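Local coordinates for protein hypothetical glycoside hydrolase (Bacteroides vulgatus, PDB 3S30) that is of unproven function but, as a putative glycoside hydrolase with a galactose-binding-like fold, probably takes part in carbohydrate metabolism, at residues A250-K255 / N275-A280; Y227-E232 / N241-F246; S99-F104 / E124-Y129. All coordinates share one frame; numbering follows the deposited sequence.

Interaction 1. Residues A250-K255 / N275-A280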
ATOM      1  N   ALA A 250      -5.886  -0.355  -6.735  1.00 52.31           N
ATOM      2  CA  ALA A 250      -6.178   1.059  -6.571  1.00 51.81           C
ATOM      3  C   ALA A 250      -7.675   1.242  -6.458  1.00 54.59           C
ATOM      4  O   ALA A 250      -8.448   0.483  -7.048  1.00 55.95           O
ATOM      5  CB  ALA A 250      -5.624   1.868  -7.740  1.00 49.79           C
ATOM      6  N   LEU A 251      -8.068   2.262  -5.704  1.00 55.83           N
ATOM      7  CA  LEU A 251      -9.463   2.531  -5.414  1.00 56.76           C
ATOM      8  C   LEU A 251      -9.811   3.946  -5.867  1.00 57.76           C
ATOM      9  O   LEU A 251      -8.975   4.849  -5.806  1.00 55.88           O
ATOM     10  CB  LEU A 251      -9.703   2.405  -3.907  1.00 57.19           C
ATOM     11  CG  LEU A 251      -9.291   1.084  -3.245  1.00 55.61           C
ATOM     12  CD1 LEU A 251      -9.288   1.223  -1.730  1.00 52.35           C
ATOM     13  CD2 LEU A 251     -10.211  -0.044  -3.671  1.00 59.38           C
ATOM     14  N   PHE A 252     -11.047   4.120  -6.327  1.00 59.55           N
ATOM     15  CA  PHE A 252     -11.608   5.434  -6.617  1.00 60.84           C
ATOM     16  C   PHE A 252     -13.019   5.440  -6.059  1.00 62.65           C
ATOM     17  O   PHE A 252     -13.855   4.615  -6.458  1.00 64.27           O
ATOM     18  CB  PHE A 252     -11.633   5.677  -8.131  1.00 62.43           C
ATOM     19  CG  PHE A 252     -12.126   7.038  -8.524  1.00 62.79           C
ATOM     20  CD1 PHE A 252     -11.491   8.187  -8.058  1.00 62.64           C
ATOM     21  CD2 PHE A 252     -13.219   7.177  -9.377  1.00 64.27           C
ATOM     22  CE1 PHE A 252     -11.946   9.453  -8.427  1.00 59.70           C
ATOM     23  CE2 PHE A 252     -13.679   8.435  -9.754  1.00 61.99           C
ATOM     24  CZ  PHE A 252     -13.044   9.573  -9.275  1.00 64.95           C
ATOM     25  N   TYR A 253     -13.302   6.349  -5.129  1.00 62.14           N
ATOM     26  CA  TYR A 253     -14.619   6.359  -4.506  1.00 62.26           C
ATOM     27  C   TYR A 253     -15.164   7.742  -4.199  1.00 63.62           C
ATOM     28  O   TYR A 253     -14.449   8.739  -4.198  1.00 62.20           O
ATOM     29  CB  TYR A 253     -14.615   5.495  -3.242  1.00 61.33           C
ATOM     30  CG  TYR A 253     -13.660   5.959  -2.160  1.00 61.40           C
ATOM     31  CD1 TYR A 253     -14.042   6.922  -1.231  1.00 60.31           C
ATOM     32  CD2 TYR A 253     -12.391   5.407  -2.045  1.00 58.41           C
ATOM     33  CE1 TYR A 253     -13.180   7.334  -0.232  1.00 59.93           C
ATOM     34  CE2 TYR A 253     -11.519   5.817  -1.049  1.00 59.21           C
ATOM     35  CZ  TYR A 253     -11.917   6.776  -0.144  1.00 60.72           C
ATOM     36  OH  TYR A 253     -11.049   7.184   0.844  1.00 57.60           O
ATOM     37  N   GLU A 254     -16.463   7.767  -3.935  1.00 67.13           N
ATOM     38  CA  GLU A 254     -17.186   8.985  -3.659  1.00 70.20           C
ATOM     39  C   GLU A 254     -17.280   9.137  -2.147  1.00 70.95           C
ATOM     40  O   GLU A 254     -17.714   8.220  -1.462  1.00 71.09           O
ATOM     41  CB  GLU A 254     -18.568   8.888  -4.291  1.00 72.05           C
ATOM     42  CG  GLU A 254     -19.395  10.138  -4.207  1.00 78.39           C
ATOM     43  CD  GLU A 254     -20.718  10.008  -4.947  1.00 82.79           C
ATOM     44  OE1 GLU A 254     -20.756   9.324  -6.003  1.00 80.18           O
ATOM     45  OE2 GLU A 254     -21.711  10.600  -4.471  1.00 79.86           O
ATOM     46  N   LYS A 255     -16.856  10.284  -1.627  1.00 71.98           N
ATOM     47  CA  LYS A 255     -16.977  10.559  -0.194  1.00 73.24           C
ATOM     48  C   LYS A 255     -18.409  10.903   0.176  1.00 76.96           C
ATOM     49  O   LYS A 255     -19.174  11.403  -0.656  1.00 79.01           O
ATOM     50  CB  LYS A 255     -16.033  11.690   0.227  1.00 72.57           C
ATOM     51  CG  LYS A 255     -14.570  11.250   0.313  1.00 68.48           C
ATOM     52  CD  LYS A 255     -13.655  12.369   0.740  1.00 65.93           C
ATOM     53  CE  LYS A 255     -13.348  13.327  -0.404  1.00 65.32           C
ATOM     54  NZ  LYS A 255     -12.130  14.147  -0.144  1.00 63.30           N
ATOM     55  N   ASN A 275     -19.725   3.238  -1.266  1.00 76.79           N
ATOM     56  CA  ASN A 275     -19.115   4.457  -1.808  1.00 74.96           C
ATOM     57  C   ASN A 275     -18.201   4.208  -3.000  1.00 72.16           C
ATOM     58  O   ASN A 275     -17.816   5.161  -3.690  1.00 70.83           O
ATOM     59  CB  ASN A 275     -18.358   5.207  -0.712  1.00 74.33           C
ATOM     60  CG  ASN A 275     -19.288   5.776   0.344  1.00 77.84           C
ATOM     61  OD1 ASN A 275     -19.965   5.028   1.049  1.00 84.31           O
ATOM     62  ND2 ASN A 275     -19.349   7.102   0.442  1.00 72.59           N
HETATM   63  N   MSE A 276     -17.890   2.934  -3.252  1.00 69.93           N
HETATM   64  CA  MSE A 276     -16.974   2.539  -4.320  1.00 68.66           C
HETATM   65  C   MSE A 276     -17.473   2.889  -5.728  1.00 69.62           C
HETATM   66  O   MSE A 276     -18.628   2.640  -6.067  1.00 72.73           O
HETATM   67  CB  MSE A 276     -16.662   1.032  -4.225  1.00 67.97           C
HETATM   68  CG  MSE A 276     -15.519   0.680  -3.251  1.00 65.66           C
HETATM   69 SE   MSE A 276     -13.773   1.340  -3.822  0.75 57.73          SE
HETATM   70  CE  MSE A 276     -13.775   0.639  -5.635  1.00 65.95           C
ATOM     71  N   VAL A 277     -16.584   3.457  -6.545  1.00 68.77           N
ATOM     72  CA  VAL A 277     -16.910   3.852  -7.924  1.00 69.61           C
ATOM     73  C   VAL A 277     -16.097   3.040  -8.946  1.00 68.76           C
ATOM     74  O   VAL A 277     -16.659   2.488  -9.891  1.00 70.63           O
ATOM     75  CB  VAL A 277     -16.694   5.365  -8.140  1.00 70.21           C
ATOM     76  CG1 VAL A 277     -17.092   5.775  -9.553  1.00 70.39           C
ATOM     77  CG2 VAL A 277     -17.488   6.174  -7.108  1.00 67.66           C
ATOM     78  N   ALA A 278     -14.784   2.959  -8.754  1.00 65.73           N
ATOM     79  CA  ALA A 278     -13.946   2.098  -9.592  1.00 65.14           C
ATOM     80  C   ALA A 278     -12.792   1.457  -8.816  1.00 62.61           C
ATOM     81  O   ALA A 278     -12.317   1.994  -7.820  1.00 59.95           O
ATOM     82  CB  ALA A 278     -13.407   2.875 -10.808  1.00 65.00           C
ATOM     83  N   ALA A 279     -12.344   0.308  -9.313  1.00 62.50           N
ATOM     84  CA  ALA A 279     -11.281  -0.465  -8.686  1.00 60.02           C
ATOM     85  C   ALA A 279     -10.406  -1.102  -9.764  1.00 59.14           C
ATOM     86  O   ALA A 279     -10.916  -1.605 -10.781  1.00 57.72           O
ATOM     87  CB  ALA A 279     -11.875  -1.562  -7.772  1.00 60.15           C
ATOM     88  N   ALA A 280      -9.097  -1.085  -9.517  1.00 56.46           N
ATOM     89  CA  ALA A 280      -8.124  -1.729 -10.390  1.00 56.12           C
ATOM     90  C   ALA A 280      -7.356  -2.750  -9.565  1.00 55.39           C
ATOM     91  O   ALA A 280      -6.706  -2.380  -8.593  1.00 55.62           O
ATOM     92  CB  ALA A 280      -7.181  -0.695 -10.992  1.00 53.39           C
TER
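Leu251 and Met276, the latter a selenomethionine, meet at about a right angle on one face of the strand pair, with CD2 of Leu251 3.8 Å from SE of Met276. The Met276 side chain folds back at both inner torsions, which carries its SE and CE toward Leu251; CE lies 4.1 Å from the same CD2. On the other face, Phe252 and Ala278 bring their CB atoms together. The ring of Phe252 lies beside Val277, its CD2 4.1 Å from CB of Val277, and the two side chains point the same way; Tyr317 meets this ring from a neighbouring strand. Val277 is the extra residue of the pairing: its N and that of Ala278 both donate to Phe252 O, each at 3.0 Å, so one carbonyl oxygen is gripped twice. CG2 of Val277 reaches to 3.7 Å from Glu254 N. Glu254 N donates to Asn275 O, and ND2 of Asn275 returns a bond of 2.7 Å to Glu254 O, which lies only 2° out of the amide plane. ND2 is also hydrogen-bonded to OG1 of Thr256, which would further fix the turn of the amide. Tyr253 OH is hydrogen-bonded to Phe210 O, and Glu254 forms a salt bridge with Lys311. Strands 247-254 and 276-281 thus form an antiparallel ladder interrupted by a classic beta bulge at Val277 and Ala278, opposite Phe252, within a galactose-binding-like fold.

Interaction 2. Residues Y227-E232 / N241-F246; sequences YKAGPE and NRKDVF
Tyr227 to Pro231 and Asn241 to Phe246 run in nearly opposite directions, 156° apart, and come nearest at Ala229 and Asp244, whose CA atoms are 5.3 Å from each other. A water links the two backbones: it donates to Gly230 O and to Arg242 O and accepts from Asp244 N, the last at 2.8 Å. In an edge-to-face pair, Phe246 turns its edge to the face of Tyr227, the planes 56° apart, and CD2 of Phe246 comes to 3.4 Å from CG of Tyr227, above the ring and displaced toward its rim. CB of Phe246 makes a CH-pi contact over the same face, 3.9 Å from the centroid. Chi1 of Phe246 (70°) sets CG between its backbone N and carbonyl carbon, and the ring starts from there. The two segments flank a short excursion between strands 218-228 and 247-254, carrying the small hairpin of 233-235 and 238-240. Asp244 O lies at the edge of the Tyr227 ring, near its plane, while the phenol OH is hydrogen-bonded to Ala325 O. An alanine in place of Tyr227 would probably leave the edge of Phe246 without its aromatic face and Ala325 O without the hydroxyl. Ala229 CB packs 4.1 Å from CD of Lys243, and Asp244 OD2 is hydrogen-bonded to OG of Ser326, OG of Ser338 and N of Ala335.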
ATOM      1  N   TYR A 227       9.240  -9.785  -7.849  1.00 50.31           N
ATOM      2  CA  TYR A 227       8.694 -10.451  -6.673  1.00 48.44           C
ATOM      3  C   TYR A 227       9.342 -11.787  -6.450  1.00 50.13           C
ATOM      4  O   TYR A 227       9.556 -12.562  -7.390  1.00 52.14           O
ATOM      5  CB  TYR A 227       7.187 -10.672  -6.796  1.00 49.32           C
ATOM      6  CG  TYR A 227       6.532 -11.215  -5.519  1.00 48.31           C
ATOM      7  CD1 TYR A 227       6.513 -10.465  -4.346  1.00 50.08           C
ATOM      8  CD2 TYR A 227       5.951 -12.467  -5.494  1.00 48.12           C
ATOM      9  CE1 TYR A 227       5.930 -10.958  -3.189  1.00 49.53           C
ATOM     10  CE2 TYR A 227       5.350 -12.961  -4.351  1.00 45.10           C
ATOM     11  CZ  TYR A 227       5.332 -12.202  -3.205  1.00 49.31           C
ATOM     12  OH  TYR A 227       4.731 -12.709  -2.078  1.00 44.99           O
ATOM     13  N   LYS A 228       9.648 -12.042  -5.188  1.00 50.42           N
ATOM     14  CA  LYS A 228      10.183 -13.309  -4.735  1.00 52.92           C
ATOM     15  C   LYS A 228       9.479 -13.600  -3.392  1.00 50.13           C
ATOM     16  O   LYS A 228       9.557 -12.804  -2.462  1.00 46.17           O
ATOM     17  CB  LYS A 228      11.706 -13.186  -4.614  1.00 56.01           C
ATOM     18  CG  LYS A 228      12.439 -14.271  -3.829  1.00 64.52           C
ATOM     19  CD  LYS A 228      12.641 -15.536  -4.622  1.00 77.37           C
ATOM     20  CE  LYS A 228      13.750 -16.397  -4.015  1.00 81.16           C
ATOM     21  NZ  LYS A 228      14.022 -17.599  -4.854  1.00 83.79           N
ATOM     22  N   ALA A 229       8.744 -14.707  -3.333  1.00 49.02           N
ATOM     23  CA  ALA A 229       8.148 -15.190  -2.090  1.00 49.18           C
ATOM     24  C   ALA A 229       9.236 -15.600  -1.075  1.00 49.34           C
ATOM     25  O   ALA A 229      10.309 -16.037  -1.466  1.00 48.38           O
ATOM     26  CB  ALA A 229       7.209 -16.369  -2.381  1.00 48.97           C
ATOM     27  N   GLY A 230       8.960 -15.410   0.218  1.00 48.97           N
ATOM     28  CA  GLY A 230       9.828 -15.911   1.279  1.00 51.37           C
ATOM     29  C   GLY A 230       9.725 -17.432   1.440  1.00 54.56           C
ATOM     30  O   GLY A 230       8.763 -18.054   0.961  1.00 52.52           O
ATOM     31  N   PRO A 231      10.722 -18.041   2.114  1.00 56.83           N
ATOM     32  CA  PRO A 231      10.832 -19.497   2.181  1.00 58.09           C
ATOM     33  C   PRO A 231       9.868 -20.154   3.174  1.00 60.18           C
ATOM     34  O   PRO A 231       9.577 -21.344   3.046  1.00 61.24           O
ATOM     35  CB  PRO A 231      12.289 -19.723   2.604  1.00 60.36           C
ATOM     36  CG  PRO A 231      12.669 -18.479   3.382  1.00 60.50           C
ATOM     37  CD  PRO A 231      11.817 -17.355   2.840  1.00 59.10           C
ATOM     38  N   GLU A 232       9.387 -19.393   4.156  1.00 60.19           N
ATOM     39  CA  GLU A 232       8.475 -19.924   5.155  1.00 61.03           C
ATOM     40  C   GLU A 232       7.237 -19.040   5.284  1.00 59.59           C
ATOM     41  O   GLU A 232       7.339 -17.863   5.637  1.00 57.18           O
ATOM     42  CB  GLU A 232       9.186 -20.056   6.495  1.00 63.99           C
ATOM     43  CG  GLU A 232      10.250 -21.145   6.507  1.00 68.62           C
ATOM     44  CD  GLU A 232      10.948 -21.259   7.838  1.00 79.85           C
ATOM     45  OE1 GLU A 232      10.276 -21.544   8.853  1.00 84.63           O
ATOM     46  OE2 GLU A 232      12.181 -21.072   7.873  1.00 90.68           O
ATOM     47  N   ASN A 241       5.611 -24.334   3.453  1.00 55.70           N
ATOM     48  CA  ASN A 241       6.163 -23.970   2.129  1.00 56.04           C
ATOM     49  C   ASN A 241       5.094 -23.469   1.152  1.00 56.94           C
ATOM     50  O   ASN A 241       5.294 -23.503  -0.058  1.00 58.95           O
ATOM     51  CB  ASN A 241       6.951 -25.126   1.492  1.00 56.23           C
ATOM     52  CG  ASN A 241       6.052 -26.256   0.992  1.00 54.38           C
ATOM     53  OD1 ASN A 241       4.992 -26.487   1.542  1.00 47.01           O
ATOM     54  ND2 ASN A 241       6.492 -26.968  -0.045  1.00 47.54           N
ATOM     55  N   ARG A 242       3.961 -23.015   1.678  1.00 57.09           N
ATOM     56  CA  ARG A 242       2.997 -22.302   0.878  1.00 58.03           C
ATOM     57  C   ARG A 242       3.687 -21.105   0.197  1.00 59.10           C
ATOM     58  O   ARG A 242       4.569 -20.444   0.762  1.00 57.50           O
ATOM     59  CB  ARG A 242       1.822 -21.834   1.736  1.00 58.05           C
ATOM     60  CG  ARG A 242       0.759 -21.078   0.957  1.00 57.06           C
ATOM     61  CD  ARG A 242      -0.407 -20.718   1.839  1.00 60.44           C
ATOM     62  NE  ARG A 242      -1.252 -19.689   1.237  1.00 68.56           N
ATOM     63  CZ  ARG A 242      -2.287 -19.100   1.838  1.00 68.85           C
ATOM     64  NH1 ARG A 242      -2.628 -19.415   3.086  1.00 68.65           N
ATOM     65  NH2 ARG A 242      -2.994 -18.189   1.178  1.00 70.61           N
ATOM     66  N   LYS A 243       3.286 -20.852  -1.038  1.00 61.50           N
ATOM     67  CA  LYS A 243       3.917 -19.826  -1.844  1.00 61.49           C
ATOM     68  C   LYS A 243       3.133 -18.533  -1.626  1.00 58.54           C
ATOM     69  O   LYS A 243       1.959 -18.440  -1.993  1.00 58.33           O
ATOM     70  CB  LYS A 243       3.925 -20.255  -3.317  1.00 63.74           C
ATOM     71  CG  LYS A 243       4.972 -19.564  -4.167  1.00 72.32           C
ATOM     72  CD  LYS A 243       6.390 -20.070  -3.869  1.00 82.96           C
ATOM     73  CE  LYS A 243       6.611 -21.507  -4.357  1.00 88.91           C
ATOM     74  NZ  LYS A 243       8.016 -21.971  -4.171  1.00 92.40           N
ATOM     75  N   ASP A 244       3.785 -17.556  -0.999  1.00 55.81           N
ATOM     76  CA  ASP A 244       3.184 -16.253  -0.738  1.00 54.87           C
ATOM     77  C   ASP A 244       2.887 -15.530  -2.052  1.00 54.81           C
ATOM     78  O   ASP A 244       3.617 -15.705  -3.048  1.00 57.20           O
ATOM     79  CB  ASP A 244       4.135 -15.394   0.109  1.00 55.21           C
ATOM     80  CG  ASP A 244       3.419 -14.264   0.857  1.00 56.49           C
ATOM     81  OD1 ASP A 244       2.171 -14.108   0.738  1.00 48.06           O
ATOM     82  OD2 ASP A 244       4.132 -13.525   1.571  1.00 52.99           O
ATOM     83  N   VAL A 245       1.810 -14.748  -2.065  1.00 51.57           N
ATOM     84  CA  VAL A 245       1.516 -13.887  -3.206  1.00 52.12           C
ATOM     85  C   VAL A 245       1.357 -12.459  -2.719  1.00 50.97           C
ATOM     86  O   VAL A 245       1.033 -12.216  -1.551  1.00 50.35           O
ATOM     87  CB  VAL A 245       0.270 -14.367  -4.047  1.00 55.57           C
ATOM     88  CG1 VAL A 245       0.420 -15.868  -4.438  1.00 49.75           C
ATOM     89  CG2 VAL A 245      -1.065 -14.115  -3.304  1.00 54.41           C
ATOM     90  N   PHE A 246       1.634 -11.520  -3.615  1.00 52.21           N
ATOM     91  CA  PHE A 246       1.586 -10.105  -3.301  1.00 51.10           C
ATOM     92  C   PHE A 246       0.289  -9.513  -3.827  1.00 50.07           C
ATOM     93  O   PHE A 246      -0.446 -10.173  -4.552  1.00 50.74           O
ATOM     94  CB  PHE A 246       2.793  -9.387  -3.914  1.00 51.98           C
ATOM     95  CG  PHE A 246       2.764  -9.273  -5.436  1.00 54.42           C
ATOM     96  CD1 PHE A 246       2.182  -8.176  -6.054  1.00 53.54           C
ATOM     97  CD2 PHE A 246       3.377 -10.228  -6.232  1.00 51.72           C
ATOM     98  CE1 PHE A 246       2.183  -8.046  -7.448  1.00 54.42           C
ATOM     99  CE2 PHE A 246       3.386 -10.105  -7.623  1.00 53.61           C
ATOM    100  CZ  PHE A 246       2.784  -9.012  -8.227  1.00 57.41           C
TER
HETATM  101  O   HOH W   1       6.060 -18.259   0.537  1.00 41.97           O

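Interaction 3. Residues S99-F104 / E124-Y129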
ATOM      1  N   SER A  99      -3.582  19.175  -7.490  1.00 86.33           N
ATOM      2  CA  SER A  99      -3.543  17.723  -7.580  1.00 80.22           C
ATOM      3  C   SER A  99      -2.257  17.201  -6.968  1.00 75.76           C
ATOM      4  O   SER A  99      -1.225  17.866  -7.020  1.00 74.42           O
ATOM      5  CB  SER A  99      -3.631  17.265  -9.041  1.00 78.28           C
ATOM      6  OG  SER A  99      -3.470  15.849  -9.166  1.00 74.31           O
ATOM      7  N   ILE A 100      -2.329  16.013  -6.374  1.00 73.21           N
ATOM      8  CA  ILE A 100      -1.123  15.226  -6.101  1.00 69.83           C
ATOM      9  C   ILE A 100      -0.474  14.839  -7.439  1.00 66.53           C
ATOM     10  O   ILE A 100      -1.130  14.904  -8.486  1.00 66.87           O
ATOM     11  CB  ILE A 100      -1.425  13.937  -5.288  1.00 69.51           C
ATOM     12  CG1 ILE A 100      -2.452  13.047  -6.017  1.00 68.37           C
ATOM     13  CG2 ILE A 100      -1.898  14.295  -3.858  1.00 68.42           C
ATOM     14  CD1 ILE A 100      -2.688  11.713  -5.348  1.00 63.89           C
ATOM     15  N   PRO A 101       0.813  14.449  -7.420  1.00 63.73           N
ATOM     16  CA  PRO A 101       1.399  13.915  -8.642  1.00 60.88           C
ATOM     17  C   PRO A 101       0.748  12.601  -9.047  1.00 58.92           C
ATOM     18  O   PRO A 101       0.159  11.911  -8.200  1.00 58.13           O
ATOM     19  CB  PRO A 101       2.867  13.677  -8.266  1.00 60.15           C
ATOM     20  CG  PRO A 101       3.106  14.477  -7.051  1.00 62.78           C
ATOM     21  CD  PRO A 101       1.802  14.534  -6.333  1.00 64.38           C
ATOM     22  N   THR A 102       0.840  12.276 -10.334  1.00 57.63           N
ATOM     23  CA  THR A 102       0.304  11.019 -10.857  1.00 56.44           C
ATOM     24  C   THR A 102       1.393  10.050 -11.297  1.00 55.32           C
ATOM     25  O   THR A 102       1.092   8.913 -11.682  1.00 56.01           O
ATOM     26  CB  THR A 102      -0.676  11.268 -12.012  1.00 57.09           C
ATOM     27  OG1 THR A 102      -0.026  12.012 -13.060  1.00 58.84           O
ATOM     28  CG2 THR A 102      -1.905  12.031 -11.490  1.00 58.21           C
ATOM     29  N   VAL A 103       2.644  10.499 -11.216  1.00 55.03           N
ATOM     30  CA  VAL A 103       3.823   9.692 -11.541  1.00 55.70           C
ATOM     31  C   VAL A 103       4.613   9.498 -10.247  1.00 54.82           C
ATOM     32  O   VAL A 103       4.883  10.468  -9.544  1.00 57.95           O
ATOM     33  CB  VAL A 103       4.713  10.392 -12.628  1.00 57.15           C
ATOM     34  CG1 VAL A 103       5.946   9.583 -12.935  1.00 51.12           C
ATOM     35  CG2 VAL A 103       3.916  10.615 -13.907  1.00 55.55           C
ATOM     36  N   PHE A 104       4.961   8.257  -9.923  1.00 53.00           N
ATOM     37  CA  PHE A 104       5.602   7.943  -8.644  1.00 52.77           C
ATOM     38  C   PHE A 104       6.933   7.238  -8.901  1.00 52.85           C
ATOM     39  O   PHE A 104       6.989   6.195  -9.579  1.00 51.45           O
ATOM     40  CB  PHE A 104       4.670   7.110  -7.732  1.00 53.70           C
ATOM     41  CG  PHE A 104       3.251   7.647  -7.665  1.00 56.85           C
ATOM     42  CD1 PHE A 104       2.983   8.867  -7.049  1.00 55.15           C
ATOM     43  CD2 PHE A 104       2.197   6.958  -8.257  1.00 59.19           C
ATOM     44  CE1 PHE A 104       1.681   9.386  -7.011  1.00 56.31           C
ATOM     45  CE2 PHE A 104       0.886   7.468  -8.214  1.00 59.58           C
ATOM     46  CZ  PHE A 104       0.633   8.686  -7.592  1.00 53.71           C
ATOM     47  N   GLU A 124       6.467  12.130  -2.749  1.00 54.19           N
ATOM     48  CA  GLU A 124       6.641  12.543  -4.145  1.00 55.93           C
ATOM     49  C   GLU A 124       6.223  14.004  -4.292  1.00 56.96           C
ATOM     50  O   GLU A 124       5.066  14.348  -4.048  1.00 56.72           O
ATOM     51  CB  GLU A 124       5.774  11.664  -5.056  1.00 56.79           C
ATOM     52  CG  GLU A 124       6.041  11.834  -6.568  1.00 59.75           C
ATOM     53  CD  GLU A 124       7.348  11.199  -7.026  1.00 57.17           C
ATOM     54  OE1 GLU A 124       7.737  10.148  -6.469  1.00 59.16           O
ATOM     55  OE2 GLU A 124       7.978  11.746  -7.951  1.00 54.89           O
ATOM     56  N   ALA A 125       7.167  14.854  -4.690  1.00 58.69           N
ATOM     57  CA  ALA A 125       6.916  16.284  -4.907  1.00 60.53           C
ATOM     58  C   ALA A 125       7.193  16.641  -6.361  1.00 63.68           C
ATOM     59  O   ALA A 125       8.220  16.243  -6.911  1.00 65.03           O
ATOM     60  CB  ALA A 125       7.800  17.131  -3.987  1.00 58.64           C
ATOM     61  N   ALA A 126       6.280  17.388  -6.981  1.00 66.86           N
ATOM     62  CA  ALA A 126       6.507  17.943  -8.318  1.00 70.43           C
ATOM     63  C   ALA A 126       6.021  19.385  -8.383  1.00 73.64           C
ATOM     64  O   ALA A 126       5.103  19.777  -7.647  1.00 72.36           O
ATOM     65  CB  ALA A 126       5.812  17.100  -9.382  1.00 71.03           C
ATOM     66  N   SER A 127       6.647  20.164  -9.266  1.00 77.02           N
ATOM     67  CA  SER A 127       6.344  21.591  -9.409  1.00 80.16           C
ATOM     68  C   SER A 127       4.903  21.782  -9.865  1.00 79.92           C
ATOM     69  O   SER A 127       4.500  21.240 -10.896  1.00 78.48           O
ATOM     70  CB  SER A 127       7.295  22.251 -10.416  1.00 83.58           C
ATOM     71  OG  SER A 127       6.989  23.628 -10.592  1.00 89.05           O
ATOM     72  N   GLY A 128       4.137  22.533  -9.078  1.00 80.13           N
ATOM     73  CA  GLY A 128       2.736  22.811  -9.377  1.00 82.62           C
ATOM     74  C   GLY A 128       1.786  21.734  -8.901  1.00 81.31           C
ATOM     75  O   GLY A 128       0.628  21.703  -9.320  1.00 84.33           O
ATOM     76  N   TYR A 129       2.281  20.852  -8.029  1.00 77.74           N
ATOM     77  CA  TYR A 129       1.500  19.762  -7.465  1.00 75.05           C
ATOM     78  C   TYR A 129       1.654  19.770  -5.943  1.00 71.83           C
ATOM     79  O   TYR A 129       2.668  20.229  -5.423  1.00 71.07           O
ATOM     80  CB  TYR A 129       1.995  18.418  -7.999  1.00 74.20           C
ATOM     81  CG  TYR A 129       1.720  18.125  -9.460  1.00 78.04           C
ATOM     82  CD1 TYR A 129       2.633  18.473 -10.449  1.00 83.69           C
ATOM     83  CD2 TYR A 129       0.571  17.448  -9.845  1.00 83.94           C
ATOM     84  CE1 TYR A 129       2.393  18.180 -11.793  1.00 87.03           C
ATOM     85  CE2 TYR A 129       0.318  17.150 -11.182  1.00 89.14           C
ATOM     86  CZ  TYR A 129       1.231  17.517 -12.152  1.00 91.21           C
ATOM     87  OH  TYR A 129       0.972  17.218 -13.471  1.00 93.01           O
TER
HETATM   88  O   HOH W   2      -2.037  20.643  -9.956  1.00 76.27           O
HETATM   89  O   HOH W   3       6.491  13.182  -9.942  1.00 66.13           O
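Pro101 overlaps Glu124 with its ring, CG lying 3.6 Å from Glu124 O and 4.0 Å from Glu124 CG. The same CG also faces CB of Tyr129, at 4.2 Å, so the proline wedges between the two ends of the opposing segment. Tyr129 in turn leans on the backbone ahead of the proline. Its CD2 comes to 3.3 Å from Ile100 O, while Ser99 O sits at the ring edge near its plane. The tyrosine closes a type II beta turn from Ala126 to Tyr129, in which Tyr129 N is hydrogen-bonded to Ala126 O and Gly128 takes the positive phi of 85°. Ser99 OG donates to Ile100 O on a lone pair, and a water joins Ser99 N to Gly128 O. At the other end CG of Glu124 passes 3.5 Å from Val103 O. The bend at chi2 (74°) sets CD of Glu124, which lies 3.6 Å from Val103 O. A second water donates to Val103 O and to Glu124 OE2. That carboxylate oxygen is also hydrogen-bonded to ND2 of Asn105, a ligand of the sodium ion about 7 Å from the Glu124 side chain; Glu124 is therefore second-shell to the metal and is likely to steady Asn105. The contact sits at the meeting of two strand systems: strand 103-104 pairs with 339-349, strands 117-124 and 132-133 belong to the three-stranded sheet, and Leu132 touches Ile100, Pro101 and Phe104.

In the fold
From the N terminus, interaction 3 comes first, closing the loop that holds strand 108-114 and most of strand 117-124, and tying the start of the modelled chain to that small sheet near the sodium site. Interaction 2 follows, closing the short excursion around the hairpin of 233-235 and 238-240 at the opposite side of the chain's centre, its centre about 33 Å from that of interaction 3. The chain then leads directly into strand 247-254, where interaction 1 opens, about 29 Å from interaction 2 between centres, and closes the mostly irregular loop 256-274. The three lie in series; none nests or crosses. Each reaches the main antiparallel strand system.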